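Local coordinates for uncharacterized protein (Treponema denticola ATCC 35404, PDB 6R9N) that senses iron and oxygen for bacterial chemotaxis by stabilising an iron-peroxy species at a di-iron centre in a metallo-beta-lactamase-like fold, at residues A[87-90]-A[91-95]; A[199-202]-A[203-207]; A[239-242]-A[243-246]. All coordinates share one frame; numbering follows the deposited sequence.

How the contacts relate
All three contacts are local, each joining neighbouring turns of one continuous segment at a helix end. Contact 1 (87-95) is the first turns of helix 89-95, partly buried, and lies across the chain's centre from the other two, about 32 Å from contact 2 between centres. Contact 2 (199-207) is buried and opens helix 203-215; contact 3 (239-246) closes helix 232-242 at the surface. Contacts 2 and 3 touch, among other places through a probable hydrogen bond from Asn203 ND2 to Leu244 O (2.6 Å); Val206 and Cys246 also take part. The chemistry of the three differs: main-chain bonds beside an indole in contact 1, a serine cap in contact 2, a leucine against a tryptophan in contact 3.

Contact 1 of 3, residues A[87-90]-A[91-95]; sequences SGIA and LWLGI
Trp92 folds back against the peptide of Gly88, the N-cap residue of helix 89-95. Its CB lies 4.0 Å from Ile89 O. CG stands anti to its own carbonyl carbon and beside the backbone N (chi1 -65°), which turns the five-membered ring toward the start of the helix and brings CG to within 4.0 Å of Gly88 O. The next atom, CD1, makes the close approach, 3.2 Å from Gly88 O, with the oxygen oblique to the indole. NE1 is already farther off. Beyond the turn, the side chain meets Val60 and Ile64 of helix 57-65 and stands edge-to-face with Phe57 of the same helix. Ile89 N sits near the plane of the indole, at its edge.

Gly88 O also faces the main chain of the first turn. It accepts weak hydrogen bonds from Trp92 N (3.3 Å) and from Leu91 N (3.0 Å), the latter strongly bent at 126°. One residue further on, Leu93 N reaches Ile89 O at 3.1 Å in a bond that is not weak, with the donor tilted 21° from the carbonyl plane. The Leu93 side chain stays beside this same oxygen, CG lying 3.3 Å from Ile89 O. Ile89 CG1 approaches Leu93 CG at 4.3 Å, and both side chains continue onto Ile100 of strand 99-103.

Ile89 and Leu93 therefore pack on strand 99-103, and Trp92 on helix 57-65. Gly88 O is satisfied by two weak N-H donors, with the CD1 carbon of the indole close by and oblique to it; a weak C-H...O attraction there is at most probable.

Contact 2 of 3, residues A[199-202]-A[203-207]; sequences YMAS and NKIVS
Ser202 meets the first turn of helix 203-215 with both of its oxygens. OG accepts from Ile205 N at 3.2 Å in a nearly straight bond (162°), and the carbonyl O accepts from Val206 N at 3.0 Å. The side chain can curl over the opening turn because OG sits between the backbone N and the carbonyl carbon (chi1 67°). Methyl groups close round these polar atoms: Ile205 CG2 lies 3.2 Å from Ser202 O and 3.6 Å from Ser202 OG, while Val206 CG2 lies beside the same carbonyl oxygen and touches Met200 CB at 3.7 Å. Ala201 CB approaches Ile205 CG2 at 4.3 Å. The next helical bond is doubled, since Asn203 O receives Ser207 N and Ser207 OG (2.9 Å) from opposite faces of its carbonyl plane.

Farther out, Asp249 OD2 accepts from Asn203 N at the N-terminal end of the helix, adding a carboxylate where the helix dipole would favour negative charge. The main chain of Ala201 makes backbone hydrogen bonds with Phe146 and Thr248, and Met200 rests on Met147 and Cys246. The second subunit also packs here: Lys204 NZ donates to Thr248 O of that chain, and Ile205 packs on its Phe255.

A serine in the N-cap position whose hydroxyl receives the amide three residues on is the classic helix N-cap. Here it starts helix 203-215 after the short link from helix 185-199, with the Met200 side chain about 8 Å from the bound peroxide and an iron of the di-iron site.

Contact 3 of 3, residues A[239-242]-A[243-246]; sequences NWLS and GLKC
Trp240 and Leu244 both place CG anti to the backbone N (chi1 169° and -173°), and their side chains run alongside one another in the same direction. Leu244 reaches the six-membered part of the indole with both methyls, CD1 at 3.8 Å from Trp240 CZ2 and CD2 at 3.9 Å from Trp240 CH2; CD1 stands oblique to the ring. Leu241 approaches from another direction, its CD1 lying 4.1 Å from Leu244 CD2.

Behind these apolar groups the main chain turns out of the helix around Gly243. Leu244 N donates to Leu241 O at 2.9 Å, a straight N-H approach (167°) that arrives from above the carbonyl plane, and Gly243 N makes a weak bond to Trp240 O. Ser242 OG turns back to donate to Asn239 O at 3.0 Å, tying its hydroxyl to the carbonyl three residues back.

Trp240 stands edge-to-face to His196 of helix 185-199; Leu241 instead packs on Val206 and Val210 of helix 203-215, to which Asn203 also bridges the turn. Leu244 and Trp240 thus pack together and against helix 185-199, an apolar contact beside hydrogen-bonded main chain.

Contact 1 of 3, residues A[87-90]-A[91-95]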
loop_
_atom_site.group_PDB
_atom_site.type_symbol
_atom_site.label_atom_id
_atom_site.label_comp_id
_atom_site.label_asym_id
_atom_site.label_seq_id
_atom_site.Cartn_x
_atom_site.Cartn_y
_atom_site.Cartn_z
ATOM N N SER A 87 -0.205 -10.427 -3.385
ATOM C CA SER A 87 -1.515 -11.073 -3.552
ATOM C C SER A 87 -1.456 -12.603 -3.494
ATOM O O SER A 87 -2.412 -13.239 -3.033
ATOM C CB SER A 87 -2.173 -10.618 -4.854
ATOM O OG SER A 87 -1.287 -10.758 -5.949
ATOM N N GLY A 88 -0.375 -13.215 -3.963
ATOM C CA GLY A 88 -0.358 -14.664 -4.034
ATOM C C GLY A 88 0.203 -15.370 -2.819
ATOM O O GLY A 88 0.527 -16.554 -2.887
ATOM N N ILE A 89 0.279 -14.662 -1.690
ATOM C CA ILE A 89 1.002 -15.158 -0.517
ATOM C C ILE A 89 0.465 -16.511 -0.038
ATOM O O ILE A 89 1.234 -17.367 0.414
ATOM C CB ILE A 89 0.966 -14.097 0.599
ATOM C CG1 ILE A 89 1.930 -14.469 1.723
ATOM C CG2 ILE A 89 -0.459 -13.868 1.111
ATOM C CD1 ILE A 89 1.746 -13.633 2.967
ATOM N N ALA A 90 -0.854 -16.721 -0.096
ATOM C CA ALA A 90 -1.420 -17.981 0.391
ATOM C C ALA A 90 -0.929 -19.167 -0.431
ATOM O O ALA A 90 -0.647 -20.239 0.118
ATOM C CB ALA A 90 -2.947 -17.919 0.381
ATOM N N LEU A 91 -0.804 -18.991 -1.750
ATOM C CA LEU A 91 -0.359 -20.088 -2.602
ATOM C C LEU A 91 1.094 -20.462 -2.328
ATOM O O LEU A 91 1.448 -21.647 -2.345
ATOM C CB LEU A 91 -0.538 -19.710 -4.068
ATOM C CG LEU A 91 -1.952 -19.264 -4.428
ATOM C CD1 LEU A 91 -1.972 -18.714 -5.836
ATOM C CD2 LEU A 91 -2.920 -20.440 -4.273
ATOM N N TRP A 92 1.960 -19.474 -2.092
ATOM C CA TRP A 92 3.359 -19.804 -1.848
ATOM C C TRP A 92 3.546 -20.452 -0.485
ATOM O O TRP A 92 4.408 -21.328 -0.329
ATOM C CB TRP A 92 4.229 -18.554 -1.980
ATOM C CG TRP A 92 4.222 -18.007 -3.371
ATOM C CD1 TRP A 92 3.545 -16.904 -3.820
ATOM C CD2 TRP A 92 4.895 -18.553 -4.506
ATOM N NE1 TRP A 92 3.768 -16.729 -5.165
ATOM C CE2 TRP A 92 4.594 -17.728 -5.608
ATOM C CE3 TRP A 92 5.727 -19.660 -4.698
ATOM C CZ2 TRP A 92 5.096 -17.972 -6.878
ATOM C CZ3 TRP A 92 6.224 -19.904 -5.972
ATOM C CH2 TRP A 92 5.907 -19.063 -7.040
ATOM N N LEU A 93 2.734 -20.061 0.504
ATOM C CA LEU A 93 2.848 -20.652 1.836
ATOM C C LEU A 93 2.469 -22.123 1.846
ATOM O O LEU A 93 2.936 -22.863 2.720
ATOM C CB LEU A 93 1.979 -19.885 2.851
ATOM C CG LEU A 93 2.451 -18.478 3.232
ATOM C CD1 LEU A 93 1.614 -17.908 4.369
ATOM C CD2 LEU A 93 3.926 -18.475 3.603
ATOM N N GLY A 94 1.671 -22.568 0.874
ATOM C CA GLY A 94 1.242 -23.952 0.858
ATOM C C GLY A 94 2.280 -24.908 0.316
ATOM O O GLY A 94 2.313 -26.073 0.722
ATOM N N ILE A 95 3.135 -24.455 -0.600
ATOM C CA ILE A 95 4.118 -25.330 -1.238
ATOM C C ILE A 95 5.541 -25.069 -0.781
ATOM O O ILE A 95 6.466 -25.739 -1.269
ATOM C CB ILE A 95 4.035 -25.244 -2.768
ATOM C CG1 ILE A 95 4.271 -23.814 -3.238
ATOM C CG2 ILE A 95 2.701 -25.763 -3.249
ATOM C CD1 ILE A 95 4.499 -23.746 -4.714
#

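Contact 2 of 3, residues A[199-202]-A[203-207]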
loop_
_atom_site.group_PDB
_atom_site.type_symbol
_atom_site.label_atom_id
_atom_site.label_comp_id
_atom_site.label_asym_id
_atom_site.label_seq_id
_atom_site.Cartn_x
_atom_site.Cartn_y
_atom_site.Cartn_z
ATOM N N TYR A 199 4.039 9.170 -7.478
ATOM C CA TYR A 199 4.042 8.175 -6.401
ATOM C C TYR A 199 5.209 8.311 -5.419
ATOM O O TYR A 199 5.074 7.899 -4.265
ATOM C CB TYR A 199 4.066 6.750 -6.976
ATOM C CG TYR A 199 2.831 6.283 -7.723
ATOM C CD1 TYR A 199 2.463 6.852 -8.941
ATOM C CD2 TYR A 199 2.059 5.229 -7.231
ATOM C CE1 TYR A 199 1.339 6.396 -9.642
ATOM C CE2 TYR A 199 0.944 4.763 -7.917
ATOM C CZ TYR A 199 0.591 5.351 -9.122
ATOM O OH TYR A 199 -0.507 4.877 -9.804
ATOM N N MET A 200 6.363 8.827 -5.826
ATOM C CA MET A 200 7.419 9.118 -4.852
ATOM C C MET A 200 7.066 10.358 -4.020
ATOM O O MET A 200 6.607 11.369 -4.559
ATOM C CB MET A 200 8.753 9.336 -5.569
ATOM C CG MET A 200 9.126 8.243 -6.588
ATOM S SD MET A 200 9.598 6.680 -5.762
ATOM C CE MET A 200 8.601 5.475 -6.628
ATOM N N ALA A 201 7.339 10.304 -2.702
ATOM C CA ALA A 201 6.736 11.272 -1.777
ATOM C C ALA A 201 7.333 12.675 -1.882
ATOM O O ALA A 201 6.608 13.656 -1.667
ATOM C CB ALA A 201 6.846 10.812 -0.325
ATOM N N SER A 202 8.633 12.796 -2.178
ATOM C CA SER A 202 9.305 14.097 -2.176
ATOM C C SER A 202 10.729 13.955 -2.705
ATOM O O SER A 202 11.343 12.884 -2.631
ATOM C CB SER A 202 9.348 14.701 -0.766
ATOM O OG SER A 202 10.193 13.916 0.079
ATOM N N ASN A 203 11.270 15.075 -3.188
ATOM C CA ASN A 203 12.681 15.082 -3.562
ATOM C C ASN A 203 13.581 14.837 -2.357
ATOM O O ASN A 203 14.673 14.270 -2.500
ATOM C CB ASN A 203 13.046 16.402 -4.234
ATOM C CG ASN A 203 14.471 16.423 -4.722
ATOM O OD1 ASN A 203 15.354 16.982 -4.071
ATOM N ND2 ASN A 203 14.713 15.787 -5.863
ATOM N N LYS A 204 13.148 15.265 -1.166
ATOM C CA LYS A 204 13.934 15.038 0.042
ATOM C C LYS A 204 14.189 13.551 0.273
ATOM O O LYS A 204 15.320 13.147 0.572
ATOM C CB LYS A 204 13.225 15.670 1.245
ATOM C CG LYS A 204 13.813 15.283 2.584
ATOM C CD LYS A 204 13.116 16.016 3.745
ATOM C CE LYS A 204 13.820 15.719 5.073
ATOM N NZ LYS A 204 13.040 16.239 6.255
ATOM N N ILE A 205 13.148 12.716 0.158
ATOM C CA ILE A 205 13.354 11.287 0.386
ATOM C C ILE A 205 14.081 10.668 -0.801
ATOM O O ILE A 205 14.989 9.841 -0.637
ATOM C CB ILE A 205 12.022 10.569 0.686
ATOM C CG1 ILE A 205 12.300 9.166 1.206
ATOM C CG2 ILE A 205 11.130 10.496 -0.546
ATOM C CD1 ILE A 205 13.156 9.154 2.493
ATOM N N VAL A 206 13.755 11.124 -2.009
ATOM C CA VAL A 206 14.294 10.506 -3.210
ATOM C C VAL A 206 15.803 10.738 -3.322
ATOM O O VAL A 206 16.555 9.830 -3.705
ATOM C CB VAL A 206 13.539 11.066 -4.426
ATOM C CG1 VAL A 206 14.382 11.002 -5.597
ATOM C CG2 VAL A 206 12.234 10.304 -4.649
ATOM N N SER A 207 16.278 11.933 -2.958
ATOM C CA SER A 207 17.706 12.228 -3.102
ATOM C C SER A 207 18.555 11.580 -2.019
ATOM O O SER A 207 19.721 11.262 -2.280
ATOM C CB SER A 207 17.950 13.739 -3.110
ATOM O OG SER A 207 17.522 14.312 -1.889
#

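Contact 3 of 3, residues A[239-242]-A[243-246]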
loop_
_atom_site.group_PDB
_atom_site.type_symbol
_atom_site.label_atom_id
_atom_site.label_comp_id
_atom_site.label_asym_id
_atom_site.label_seq_id
_atom_site.Cartn_x
_atom_site.Cartn_y
_atom_site.Cartn_z
ATOM N N ASN A 239 21.013 9.605 -11.634
ATOM C CA ASN A 239 21.169 11.048 -11.827
ATOM C C ASN A 239 19.817 11.716 -12.023
ATOM O O ASN A 239 19.533 12.759 -11.414
ATOM C CB ASN A 239 22.078 11.337 -13.026
ATOM C CG ASN A 239 23.522 10.947 -12.772
ATOM O OD1 ASN A 239 23.937 10.737 -11.623
ATOM N ND2 ASN A 239 24.303 10.843 -13.848
ATOM N N TRP A 240 18.953 11.105 -12.840
ATOM C CA TRP A 240 17.629 11.666 -13.088
ATOM C C TRP A 240 16.798 11.716 -11.805
ATOM O O TRP A 240 16.147 12.727 -11.510
ATOM C CB TRP A 240 16.927 10.847 -14.167
ATOM C CG TRP A 240 15.478 11.158 -14.325
ATOM C CD1 TRP A 240 14.930 12.189 -15.032
ATOM C CD2 TRP A 240 14.380 10.414 -13.783
ATOM N NE1 TRP A 240 13.555 12.137 -14.964
ATOM C CE2 TRP A 240 13.192 11.058 -14.201
ATOM C CE3 TRP A 240 14.284 9.267 -12.987
ATOM C CZ2 TRP A 240 11.931 10.587 -13.857
ATOM C CZ3 TRP A 240 13.033 8.805 -12.639
ATOM C CH2 TRP A 240 11.870 9.465 -13.072
ATOM N N LEU A 241 16.810 10.627 -11.029
ATOM C CA LEU A 241 15.962 10.549 -9.842
ATOM C C LEU A 241 16.382 11.559 -8.779
ATOM O O LEU A 241 15.528 12.195 -8.146
ATOM C CB LEU A 241 16.001 9.130 -9.268
ATOM C CG LEU A 241 15.060 8.891 -8.082
ATOM C CD1 LEU A 241 13.606 9.235 -8.451
ATOM C CD2 LEU A 241 15.178 7.463 -7.552
ATOM N N SER A 242 17.695 11.745 -8.586
ATOM C CA SER A 242 18.165 12.574 -7.483
ATOM C C SER A 242 17.697 14.016 -7.614
ATOM O O SER A 242 17.546 14.704 -6.604
ATOM C CB SER A 242 19.690 12.521 -7.392
ATOM O OG SER A 242 20.260 13.154 -8.517
ATOM N N GLY A 243 17.437 14.480 -8.834
ATOM C CA GLY A 243 16.927 15.814 -9.051
ATOM C C GLY A 243 15.437 15.918 -9.290
ATOM O O GLY A 243 14.951 17.015 -9.577
ATOM N N LEU A 244 14.691 14.816 -9.182
ATOM C CA LEU A 244 13.271 14.821 -9.516
ATOM C C LEU A 244 12.456 15.482 -8.422
ATOM O O LEU A 244 12.609 15.163 -7.239
ATOM C CB LEU A 244 12.757 13.400 -9.731
ATOM C CG LEU A 244 11.326 13.244 -10.258
ATOM C CD1 LEU A 244 11.216 13.671 -11.712
ATOM C CD2 LEU A 244 10.864 11.786 -10.110
ATOM N N LYS A 245 11.589 16.406 -8.815
ATOM C CA LYS A 245 10.578 16.920 -7.908
ATOM C C LYS A 245 9.347 16.041 -8.038
ATOM O O LYS A 245 8.986 15.651 -9.153
ATOM C CB LYS A 245 10.232 18.375 -8.221
ATOM C CG LYS A 245 11.281 19.390 -7.740
ATOM C CD LYS A 245 11.029 20.795 -8.303
ATOM C CE LYS A 245 12.278 21.371 -8.978
ATOM N NZ LYS A 245 13.200 22.064 -8.030
ATOM N N CYS A 246 8.793 15.614 -6.900
ATOM C CA CYS A 246 7.787 14.568 -6.960
ATOM C C CYS A 246 6.913 14.633 -5.721
ATOM O O CYS A 246 7.361 15.080 -4.663
ATOM C CB CYS A 246 8.421 13.225 -7.126
ATOM S SG CYS A 246 9.527 13.025 -5.773
#